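PDB 2Q07: PUA domain-containing protein from Archaeoglobus fulgidus DSM 4304, which is of unknown function but probably binds RNA through its C-terminal PUA domain and takes part in making archaeosine in tRNA. Local coordinates for residues P36-K41 against S46-A51; P42-R47 against D167-I172; W103-I108 against D133-E138. One frame throughout, in Å; residues are numbered along the deposited sequence.

Interaction 1: residues P36-K41 against S46-A51; sequences PCTARK and SRTHRA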
loop_
_atom_site.group_PDB
_atom_site.type_symbol
_atom_site.label_atom_id
_atom_site.label_comp_id
_atom_site.label_asym_id
_atom_site.label_seq_id
_atom_site.Cartn_x
_atom_site.Cartn_y
_atom_site.Cartn_z
ATOM N N PRO A 36 -3.305 -11.948 -12.187
ATOM C CA PRO A 36 -2.544 -12.984 -11.487
ATOM C C PRO A 36 -1.260 -12.410 -10.889
ATOM O O PRO A 36 -0.695 -11.449 -11.417
ATOM C CB PRO A 36 -2.266 -13.989 -12.593
ATOM C CG PRO A 36 -1.983 -13.089 -13.752
ATOM C CD PRO A 36 -3.065 -12.014 -13.641
ATOM N N CYS A 37 -0.811 -12.979 -9.775
ATOM C CA CYS A 37 0.429 -12.508 -9.180
ATOM C C CYS A 37 1.545 -12.993 -10.100
ATOM O O CYS A 37 1.316 -13.829 -10.971
ATOM C CB CYS A 37 0.608 -13.071 -7.764
ATOM S SG CYS A 37 0.558 -14.868 -7.672
ATOM N N THR A 38 2.747 -12.454 -9.930
ATOM C CA THR A 38 3.874 -12.855 -10.766
ATOM C C THR A 38 5.085 -13.174 -9.905
ATOM O O THR A 38 5.107 -12.853 -8.718
ATOM C CB THR A 38 4.261 -11.741 -11.757
ATOM O OG1 THR A 38 4.428 -10.513 -11.041
ATOM C CG2 THR A 38 3.176 -11.559 -12.829
ATOM N N ALA A 39 6.083 -13.807 -10.517
ATOM C CA ALA A 39 7.322 -14.167 -9.828
ATOM C C ALA A 39 8.068 -12.902 -9.428
ATOM O O ALA A 39 8.564 -12.792 -8.304
ATOM C CB ALA A 39 8.198 -15.023 -10.739
ATOM N N ARG A 40 8.148 -11.948 -10.351
ATOM C CA ARG A 40 8.831 -10.692 -10.077
ATOM C C ARG A 40 7.911 -9.690 -9.383
ATOM O O ARG A 40 6.760 -9.520 -9.772
ATOM C CB ARG A 40 9.368 -10.071 -11.366
ATOM C CG ARG A 40 9.994 -8.687 -11.163
ATOM C CD ARG A 40 10.718 -8.214 -12.406
ATOM N NE ARG A 40 11.184 -6.835 -12.288
ATOM C CZ ARG A 40 11.832 -6.186 -13.249
ATOM N NH1 ARG A 40 12.095 -6.794 -14.396
ATOM N NH2 ARG A 40 12.210 -4.926 -13.071
ATOM N N LYS A 41 8.436 -9.044 -8.346
ATOM C CA LYS A 41 7.697 -8.037 -7.593
ATOM C C LYS A 41 8.580 -6.788 -7.471
ATOM O O LYS A 41 9.796 -6.870 -7.637
ATOM C CB LYS A 41 7.355 -8.557 -6.194
ATOM C CG LYS A 41 6.536 -9.844 -6.169
ATOM C CD LYS A 41 6.262 -10.259 -4.736
ATOM C CE LYS A 41 5.668 -11.655 -4.655
ATOM N NZ LYS A 41 5.552 -12.113 -3.236
ATOM N N SER A 46 6.630 -6.472 -13.364
ATOM C CA SER A 46 6.743 -7.797 -13.977
ATOM C C SER A 46 6.507 -7.748 -15.490
ATOM O O SER A 46 5.798 -6.883 -15.994
ATOM C CB SER A 46 5.731 -8.763 -13.359
ATOM O OG SER A 46 4.419 -8.480 -13.824
ATOM N N ARG A 47 7.094 -8.690 -16.217
ATOM C CA ARG A 47 6.905 -8.717 -17.660
ATOM C C ARG A 47 5.436 -8.887 -18.041
ATOM O O ARG A 47 4.956 -8.234 -18.958
ATOM C CB ARG A 47 7.739 -9.832 -18.288
ATOM C CG ARG A 47 8.999 -9.332 -18.957
ATOM C CD ARG A 47 9.677 -10.466 -19.684
ATOM N NE ARG A 47 10.711 -11.103 -18.885
ATOM C CZ ARG A 47 11.193 -12.317 -19.129
ATOM N NH1 ARG A 47 10.717 -13.028 -20.143
ATOM N NH2 ARG A 47 12.175 -12.802 -18.385
ATOM N N THR A 48 4.720 -9.758 -17.340
ATOM C CA THR A 48 3.307 -9.970 -17.648
ATOM C C THR A 48 2.480 -8.693 -17.471
ATOM O O THR A 48 1.786 -8.269 -18.394
ATOM C CB THR A 48 2.699 -11.092 -16.780
ATOM O OG1 THR A 48 3.344 -12.332 -17.088
ATOM C CG2 THR A 48 1.212 -11.234 -17.053
ATOM N N HIS A 49 2.553 -8.069 -16.299
ATOM C CA HIS A 49 1.783 -6.849 -16.087
ATOM C C HIS A 49 2.194 -5.752 -17.066
ATOM O O HIS A 49 1.342 -5.057 -17.612
ATOM C CB HIS A 49 1.903 -6.370 -14.631
ATOM C CG HIS A 49 1.129 -7.213 -13.668
ATOM N ND1 HIS A 49 0.487 -6.692 -12.565
ATOM C CD2 HIS A 49 0.858 -8.541 -13.669
ATOM C CE1 HIS A 49 -0.151 -7.662 -11.933
ATOM N NE2 HIS A 49 0.060 -8.794 -12.582
ATOM N N ARG A 50 3.491 -5.605 -17.316
ATOM C CA ARG A 50 3.934 -4.589 -18.265
ATOM C C ARG A 50 3.418 -4.865 -19.685
ATOM O O ARG A 50 2.947 -3.953 -20.366
ATOM C CB ARG A 50 5.460 -4.482 -18.253
ATOM C CG ARG A 50 5.990 -3.637 -17.113
ATOM C CD ARG A 50 7.498 -3.457 -17.170
ATOM N NE ARG A 50 8.228 -4.683 -16.863
ATOM C CZ ARG A 50 8.904 -5.402 -17.754
ATOM N NH1 ARG A 50 8.950 -5.023 -19.025
ATOM N NH2 ARG A 50 9.548 -6.501 -17.369
ATOM N N ALA A 51 3.490 -6.121 -20.125
ATOM C CA ALA A 51 3.007 -6.487 -21.457
ATOM C C ALA A 51 1.519 -6.168 -21.570
ATOM O O ALA A 51 1.066 -5.597 -22.563
ATOM C CB ALA A 51 3.247 -7.971 -21.718
#
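Pro36 ends strand 31-36, and its carbonyl oxygen is met at once by the imidazole of His49. NE2 of His49 donates to Pro36 O at 3.0 Å, nearly straight (165° at the hydrogen), and the oxygen sits at the edge of the ring, in its plane. The other ring nitrogen, ND1, is hydrogen-bonded to NH2 of Arg73, so both nitrogens are used and the ring's rotation is fixed. Next to touch is Thr38. Its chi1 of 51° sets OG1 between the backbone N and the carbonyl carbon, and from there OG1 bonds to Arg40 O at 2.8 Å, in the plane of that carbonyl. This bond draws the loop back on itself. Thr38 also presses against the start of the helix: OG1 lies 3.2 Å from CB of Ser46, while the methyl CG2 packs 3.9 Å from CD2 of His49 and reaches CB of Thr48. The contact lies at the start of a beta-alpha-beta crossover, in which strand 31-36 leads through this loop and helix 47-55 to the parallel neighbouring strand 61-65. Ser46 is the N-cap of that helix. Its OG accepts from N of His49 at 3.1 Å and is also hydrogen-bonded to Tyr43 O, which ties the cap to the preceding turn. Arg40, at the surface, is the last loop residue to touch residues 46-51. Its backbone O comes up to CB of Ser46, and its extended chain carries the guanidinium out to that of Arg50. NH1 of Arg40 and NH2 of Arg50 stand 3.9 Å apart with their planes 52° from each other, an approach of like charges. NE of Arg50 is hydrogen-bonded to Thr45 O, keeping its guanidinium beside Arg40 despite the charge.

Interaction 2: residues P42-R47 against D167-I172; sequences PYLTSR and DLYRRI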
loop_
_atom_site.group_PDB
_atom_site.type_symbol
_atom_site.label_atom_id
_atom_site.label_comp_id
_atom_site.label_asym_id
_atom_site.label_seq_id
_atom_site.Cartn_x
_atom_site.Cartn_y
_atom_site.Cartn_z
ATOM N N PRO A 42 7.971 -5.607 -7.234
ATOM C CA PRO A 42 6.523 -5.414 -7.088
ATOM C C PRO A 42 5.851 -5.740 -8.420
ATOM O O PRO A 42 6.407 -5.453 -9.476
ATOM C CB PRO A 42 6.409 -3.942 -6.699
ATOM C CG PRO A 42 7.574 -3.318 -7.396
ATOM C CD PRO A 42 8.684 -4.322 -7.135
ATOM N N TYR A 43 4.665 -6.336 -8.362
ATOM C CA TYR A 43 3.937 -6.767 -9.556
ATOM C C TYR A 43 3.917 -5.860 -10.786
ATOM O O TYR A 43 3.968 -6.351 -11.918
ATOM C CB TYR A 43 2.498 -7.103 -9.183
ATOM C CG TYR A 43 2.379 -8.042 -8.006
ATOM C CD1 TYR A 43 1.589 -7.705 -6.909
ATOM C CD2 TYR A 43 3.031 -9.279 -7.999
ATOM C CE1 TYR A 43 1.443 -8.577 -5.828
ATOM C CE2 TYR A 43 2.888 -10.168 -6.912
ATOM C CZ TYR A 43 2.092 -9.802 -5.835
ATOM O OH TYR A 43 1.933 -10.644 -4.759
ATOM N N LEU A 44 3.844 -4.552 -10.585
ATOM C CA LEU A 44 3.785 -3.634 -11.721
ATOM C C LEU A 44 5.020 -3.660 -12.632
ATOM O O LEU A 44 4.944 -3.267 -13.799
ATOM C CB LEU A 44 3.541 -2.207 -11.229
ATOM C CG LEU A 44 3.152 -1.169 -12.272
ATOM C CD1 LEU A 44 1.879 -1.604 -13.001
ATOM C CD2 LEU A 44 2.943 0.183 -11.575
ATOM N N THR A 45 6.150 -4.117 -12.106
ATOM C CA THR A 45 7.376 -4.183 -12.897
ATOM C C THR A 45 7.560 -5.543 -13.577
ATOM O O THR A 45 8.548 -5.754 -14.280
ATOM C CB THR A 45 8.629 -3.944 -12.031
ATOM O OG1 THR A 45 8.859 -5.096 -11.212
ATOM C CG2 THR A 45 8.448 -2.717 -11.135
ATOM N N SER A 46 6.630 -6.472 -13.364
ATOM C CA SER A 46 6.743 -7.797 -13.977
ATOM C C SER A 46 6.507 -7.748 -15.490
ATOM O O SER A 46 5.798 -6.883 -15.994
ATOM C CB SER A 46 5.731 -8.763 -13.359
ATOM O OG SER A 46 4.419 -8.480 -13.824
ATOM N N ARG A 47 7.094 -8.690 -16.217
ATOM C CA ARG A 47 6.905 -8.717 -17.660
ATOM C C ARG A 47 5.436 -8.887 -18.041
ATOM O O ARG A 47 4.956 -8.234 -18.958
ATOM C CB ARG A 47 7.739 -9.832 -18.288
ATOM C CG ARG A 47 8.999 -9.332 -18.957
ATOM C CD ARG A 47 9.677 -10.466 -19.684
ATOM N NE ARG A 47 10.711 -11.103 -18.885
ATOM C CZ ARG A 47 11.193 -12.317 -19.129
ATOM N NH1 ARG A 47 10.717 -13.028 -20.143
ATOM N NH2 ARG A 47 12.175 -12.802 -18.385
ATOM N N ASP A 167 -3.695 8.800 -12.920
ATOM C CA ASP A 167 -2.328 8.831 -12.432
ATOM C C ASP A 167 -2.217 7.820 -11.294
ATOM O O ASP A 167 -2.411 8.137 -10.125
ATOM C CB ASP A 167 -1.939 10.250 -11.990
ATOM C CG ASP A 167 -2.740 10.744 -10.814
ATOM O OD1 ASP A 167 -3.925 10.364 -10.677
ATOM O OD2 ASP A 167 -2.179 11.535 -10.030
ATOM N N LEU A 168 -1.920 6.581 -11.671
ATOM C CA LEU A 168 -1.790 5.482 -10.721
ATOM C C LEU A 168 -0.714 5.710 -9.654
ATOM O O LEU A 168 -0.891 5.318 -8.503
ATOM C CB LEU A 168 -1.476 4.193 -11.475
ATOM C CG LEU A 168 -1.294 2.922 -10.638
ATOM C CD1 LEU A 168 -2.589 2.560 -9.930
ATOM C CD2 LEU A 168 -0.862 1.795 -11.546
ATOM N N TYR A 169 0.393 6.334 -10.048
ATOM C CA TYR A 169 1.509 6.585 -9.136
ATOM C C TYR A 169 1.120 7.445 -7.945
ATOM O O TYR A 169 1.588 7.215 -6.828
ATOM C CB TYR A 169 2.683 7.234 -9.881
ATOM C CG TYR A 169 3.408 6.314 -10.849
ATOM C CD1 TYR A 169 4.416 6.807 -11.676
ATOM C CD2 TYR A 169 3.093 4.958 -10.937
ATOM C CE1 TYR A 169 5.093 5.979 -12.568
ATOM C CE2 TYR A 169 3.761 4.117 -11.825
ATOM C CZ TYR A 169 4.761 4.638 -12.640
ATOM O OH TYR A 169 5.426 3.829 -13.535
ATOM N N ARG A 170 0.276 8.441 -8.182
ATOM C CA ARG A 170 -0.184 9.312 -7.108
ATOM C C ARG A 170 -1.104 8.558 -6.137
ATOM O O ARG A 170 -1.032 8.756 -4.920
ATOM C CB ARG A 170 -0.906 10.529 -7.698
ATOM C CG ARG A 170 -1.747 11.326 -6.700
ATOM C CD ARG A 170 -2.099 12.685 -7.282
ATOM N NE ARG A 170 -0.880 13.455 -7.522
ATOM C CZ ARG A 170 -0.796 14.503 -8.330
ATOM N NH1 ARG A 170 -1.869 14.922 -8.988
ATOM N NH2 ARG A 170 0.368 15.121 -8.495
ATOM N N ARG A 171 -1.957 7.685 -6.670
ATOM C CA ARG A 171 -2.865 6.907 -5.827
ATOM C C ARG A 171 -2.067 5.976 -4.911
ATOM O O ARG A 171 -2.408 5.787 -3.740
ATOM C CB ARG A 171 -3.823 6.066 -6.685
ATOM C CG ARG A 171 -5.236 6.619 -6.786
ATOM C CD ARG A 171 -5.349 7.655 -7.873
ATOM N NE ARG A 171 -6.681 8.252 -7.919
ATOM C CZ ARG A 171 -7.183 8.874 -8.983
ATOM N NH1 ARG A 171 -6.464 8.972 -10.094
ATOM N NH2 ARG A 171 -8.396 9.410 -8.935
ATOM N N ILE A 172 -1.003 5.399 -5.457
ATOM C CA ILE A 172 -0.135 4.488 -4.709
ATOM C C ILE A 172 0.516 5.207 -3.527
ATOM O O ILE A 172 0.499 4.709 -2.408
ATOM C CB ILE A 172 0.989 3.921 -5.615
ATOM C CG1 ILE A 172 0.409 2.899 -6.595
ATOM C CG2 ILE A 172 2.062 3.282 -4.788
ATOM C CD1 ILE A 172 1.430 2.353 -7.588
#
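Leu44 carries this contact, and it does so with one methyl. CD2 of Leu44 points at helix 168-181 and meets two residues of its first turn, Leu168 and Tyr169. With CG anti to the backbone N (chi1 -167°), the branched end of Leu44 is thrust away from its own loop. It meets Leu168 tip to tip, CD2 to CD2 at 4.1 Å; Leu168 holds nearly the same pair of torsions. Tyr169 comes from another direction. Its CB does not aim at the loop, but the ring swings nearer and offers its edge, with CE2 4.0 Å from Leu44 CD2 and the methyl close to the ring plane. The same tyrosine ring meets that of Tyr193, the two planes about 15° apart.

Behind Leu44 the loop is stiffened by its own bonds. A cis peptide leads into Pro42, and the short 3-10 turn of residues 43-45 follows. Pro42 O receives both N and OG1 of Thr45, the hydroxyl at 3.0 Å, while Tyr43 O accepts from N of Ser46. Leu44 N is hydrogen-bonded to OE1 of Glu76.

The contact joins the DUF5591 part of the chain to the pre-PUA part, and Arg53 of helix 47-55 touches both Leu44 and Leu168 beside it. Only 104 Å² is buried. Between these two segments the contact is carbon on carbon, so it probably depends on fit and the exclusion of water more than on any directed bond.

Interaction 3: residues W103-I108 against D133-E138; sequences WLKRFI and DEVEAE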
loop_
_atom_site.group_PDB
_atom_site.type_symbol
_atom_site.label_atom_id
_atom_site.label_comp_id
_atom_site.label_asym_id
_atom_site.label_seq_id
_atom_site.Cartn_x
_atom_site.Cartn_y
_atom_site.Cartn_z
ATOM N N TRP A 103 -10.853 -12.816 1.652
ATOM C CA TRP A 103 -10.253 -11.488 1.616
ATOM C C TRP A 103 -10.531 -10.727 0.328
ATOM O O TRP A 103 -10.818 -9.525 0.363
ATOM C CB TRP A 103 -8.746 -11.577 1.875
ATOM C CG TRP A 103 -8.467 -11.760 3.341
ATOM C CD1 TRP A 103 -7.981 -12.879 3.955
ATOM C CD2 TRP A 103 -8.765 -10.826 4.386
ATOM N NE1 TRP A 103 -7.969 -12.699 5.324
ATOM C CE2 TRP A 103 -8.443 -11.448 5.613
ATOM C CE3 TRP A 103 -9.279 -9.520 4.404
ATOM C CZ2 TRP A 103 -8.617 -10.808 6.852
ATOM C CZ3 TRP A 103 -9.453 -8.884 5.633
ATOM C CH2 TRP A 103 -9.121 -9.534 6.842
ATOM N N LEU A 104 -10.472 -11.421 -0.808
ATOM C CA LEU A 104 -10.738 -10.772 -2.085
ATOM C C LEU A 104 -12.133 -10.150 -2.073
ATOM O O LEU A 104 -12.323 -9.017 -2.546
ATOM C CB LEU A 104 -10.634 -11.772 -3.244
ATOM C CG LEU A 104 -11.078 -11.223 -4.611
ATOM C CD1 LEU A 104 -10.178 -10.055 -5.035
ATOM C CD2 LEU A 104 -11.027 -12.332 -5.664
ATOM N N LYS A 105 -13.101 -10.894 -1.535
ATOM C CA LYS A 105 -14.477 -10.420 -1.443
ATOM C C LYS A 105 -14.558 -9.122 -0.649
ATOM O O LYS A 105 -15.302 -8.212 -1.011
ATOM C CB LYS A 105 -15.392 -11.453 -0.773
ATOM C CG LYS A 105 -16.839 -10.956 -0.705
ATOM C CD LYS A 105 -17.855 -12.032 -0.365
ATOM C CE LYS A 105 -17.924 -12.307 1.120
ATOM N NZ LYS A 105 -19.115 -13.144 1.442
ATOM N N ARG A 106 -13.801 -9.056 0.445
ATOM C CA ARG A 106 -13.782 -7.868 1.292
ATOM C C ARG A 106 -13.347 -6.625 0.546
ATOM O O ARG A 106 -13.952 -5.571 0.694
ATOM C CB ARG A 106 -12.866 -8.098 2.488
ATOM C CG ARG A 106 -13.308 -9.282 3.305
ATOM C CD ARG A 106 -12.788 -9.218 4.713
ATOM N NE ARG A 106 -13.212 -10.389 5.468
ATOM C CZ ARG A 106 -13.081 -10.510 6.782
ATOM N NH1 ARG A 106 -12.539 -9.523 7.487
ATOM N NH2 ARG A 106 -13.488 -11.619 7.386
ATOM N N PHE A 107 -12.298 -6.745 -0.263
ATOM C CA PHE A 107 -11.815 -5.605 -1.038
ATOM C C PHE A 107 -12.808 -5.198 -2.129
ATOM O O PHE A 107 -13.004 -4.017 -2.392
ATOM C CB PHE A 107 -10.458 -5.924 -1.667
ATOM C CG PHE A 107 -9.304 -5.811 -0.706
ATOM C CD1 PHE A 107 -8.584 -6.938 -0.326
ATOM C CD2 PHE A 107 -8.923 -4.574 -0.202
ATOM C CE1 PHE A 107 -7.500 -6.834 0.536
ATOM C CE2 PHE A 107 -7.834 -4.457 0.666
ATOM C CZ PHE A 107 -7.123 -5.586 1.035
ATOM N N ILE A 108 -13.431 -6.183 -2.764
ATOM C CA ILE A 108 -14.406 -5.911 -3.809
ATOM C C ILE A 108 -15.616 -5.186 -3.207
ATOM O O ILE A 108 -16.098 -4.199 -3.759
ATOM C CB ILE A 108 -14.891 -7.217 -4.465
ATOM C CG1 ILE A 108 -13.794 -7.783 -5.364
ATOM C CG2 ILE A 108 -16.191 -6.970 -5.260
ATOM C CD1 ILE A 108 -14.177 -9.139 -5.969
ATOM N N ASP A 133 -20.478 -15.498 -6.622
ATOM C CA ASP A 133 -21.774 -15.877 -6.063
ATOM C C ASP A 133 -22.178 -15.118 -4.797
ATOM O O ASP A 133 -23.317 -15.232 -4.342
ATOM C CB ASP A 133 -21.810 -17.380 -5.744
ATOM C CG ASP A 133 -21.497 -18.258 -6.949
ATOM O OD1 ASP A 133 -21.983 -17.962 -8.063
ATOM O OD2 ASP A 133 -20.774 -19.261 -6.771
ATOM N N GLU A 134 -21.263 -14.353 -4.220
ATOM C CA GLU A 134 -21.581 -13.644 -2.991
ATOM C C GLU A 134 -21.616 -12.119 -3.092
ATOM O O GLU A 134 -21.972 -11.446 -2.127
ATOM C CB GLU A 134 -20.591 -14.059 -1.901
ATOM C CG GLU A 134 -20.344 -15.557 -1.843
ATOM C CD GLU A 134 -19.451 -15.954 -0.686
ATOM O OE1 GLU A 134 -18.527 -15.178 -0.361
ATOM O OE2 GLU A 134 -19.665 -17.044 -0.109
ATOM N N VAL A 135 -21.255 -11.574 -4.248
ATOM C CA VAL A 135 -21.238 -10.126 -4.422
ATOM C C VAL A 135 -22.304 -9.637 -5.400
ATOM O O VAL A 135 -22.715 -10.373 -6.289
ATOM C CB VAL A 135 -19.853 -9.659 -4.922
ATOM C CG1 VAL A 135 -18.765 -10.186 -3.985
ATOM C CG2 VAL A 135 -19.620 -10.157 -6.340
ATOM N N GLU A 136 -22.732 -8.386 -5.242
ATOM C CA GLU A 136 -23.751 -7.808 -6.121
ATOM C C GLU A 136 -23.164 -7.442 -7.482
ATOM O O GLU A 136 -23.872 -7.436 -8.495
ATOM C CB GLU A 136 -24.354 -6.542 -5.509
ATOM C CG GLU A 136 -24.938 -6.683 -4.117
ATOM C CD GLU A 136 -25.712 -5.433 -3.707
ATOM O OE1 GLU A 136 -25.283 -4.323 -4.092
ATOM O OE2 GLU A 136 -26.738 -5.558 -3.005
ATOM N N ALA A 137 -21.867 -7.146 -7.507
ATOM C CA ALA A 137 -21.212 -6.759 -8.748
ATOM C C ALA A 137 -21.344 -7.788 -9.864
ATOM O O ALA A 137 -21.505 -8.983 -9.618
ATOM C CB ALA A 137 -19.727 -6.468 -8.493
ATOM N N GLU A 138 -21.293 -7.305 -11.098
ATOM C CA GLU A 138 -21.335 -8.202 -12.250
ATOM C C GLU A 138 -19.907 -8.727 -12.341
ATOM O O GLU A 138 -18.955 -7.970 -12.149
ATOM C CB GLU A 138 -21.646 -7.439 -13.538
ATOM C CG GLU A 138 -22.447 -6.169 -13.317
ATOM C CD GLU A 138 -22.814 -5.476 -14.620
ATOM O OE1 GLU A 138 -21.898 -5.184 -15.429
ATOM O OE2 GLU A 138 -24.022 -5.230 -14.828
HETATM O O HOH W 1 -20.925 -10.883 0.563
#
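Lys105 and Glu134 form a salt bridge, NZ to OE1 at 2.8 Å, between helix 94-111 and the loop that follows helix 123-132. The two side chains cross at about a right angle. NZ approaches OE1 from above the carboxylate plane, 62° out of it. The lysine leaves the helix with CG anti to the backbone N. Its chain is extended as far as CD, which lies 3.2 Å from Glu134 OE1, and the bend at chi3 (81°) turns CE and NZ to the carboxylate. A water gives the ammonium a second partner: it accepts from NZ at 3.0 Å and donates to the backbone O of Glu134 at 2.9 Å. One ammonium thus grips both the side chain and, through the water, the main chain of the same residue.

Below the charges lies an apolar layer. CG1 of Val135 packs against the aliphatic part of Lys105, 3.9 Å from its CG, the two side chains running past each other in opposite directions. The same methyl reaches CG2 of Ile108 one turn further on, at 4.3 Å. Val131 of helix 123-132 touches both Lys105 and Ile108 and continues the layer inward. The loop is the return leg of a crossover from strand 115-118 through helix 123-132 to strand 138-141, and here it is held against the flanking helix.

Were Lys105 an alanine, the Glu134 carboxylate would probably lose its counter-charge, the water its donor and Val135 CG1 its neighbour CG. Hydrocarbon next to the helix and an ion pair outside it suggest a loop held both by packed carbon and by a charge pair that does not depend on ideal carboxylate geometry.

Overall arrangement
Interactions 1 and 2 overlap along the chain, sharing Ser46 and Arg47; their centres are 11 Å apart and the two touch. Both belong to the connection from strand 31-36 to helix 47-55. Interaction 3 comes later in sequence, nested in the long loop that interaction 2 closes, its centre about 24 Å from that of interaction 1 and 23 Å from that of interaction 2, touching neither. Interactions 1 and 3 lie wholly in the DUF5591 region, at two helical connections of the same five-stranded mixed sheet. Interaction 2 alone leaves that region for helix 168-181, so one loop serves both the inside of the DUF5591 region and its junction with the part that leads to the PUA domain.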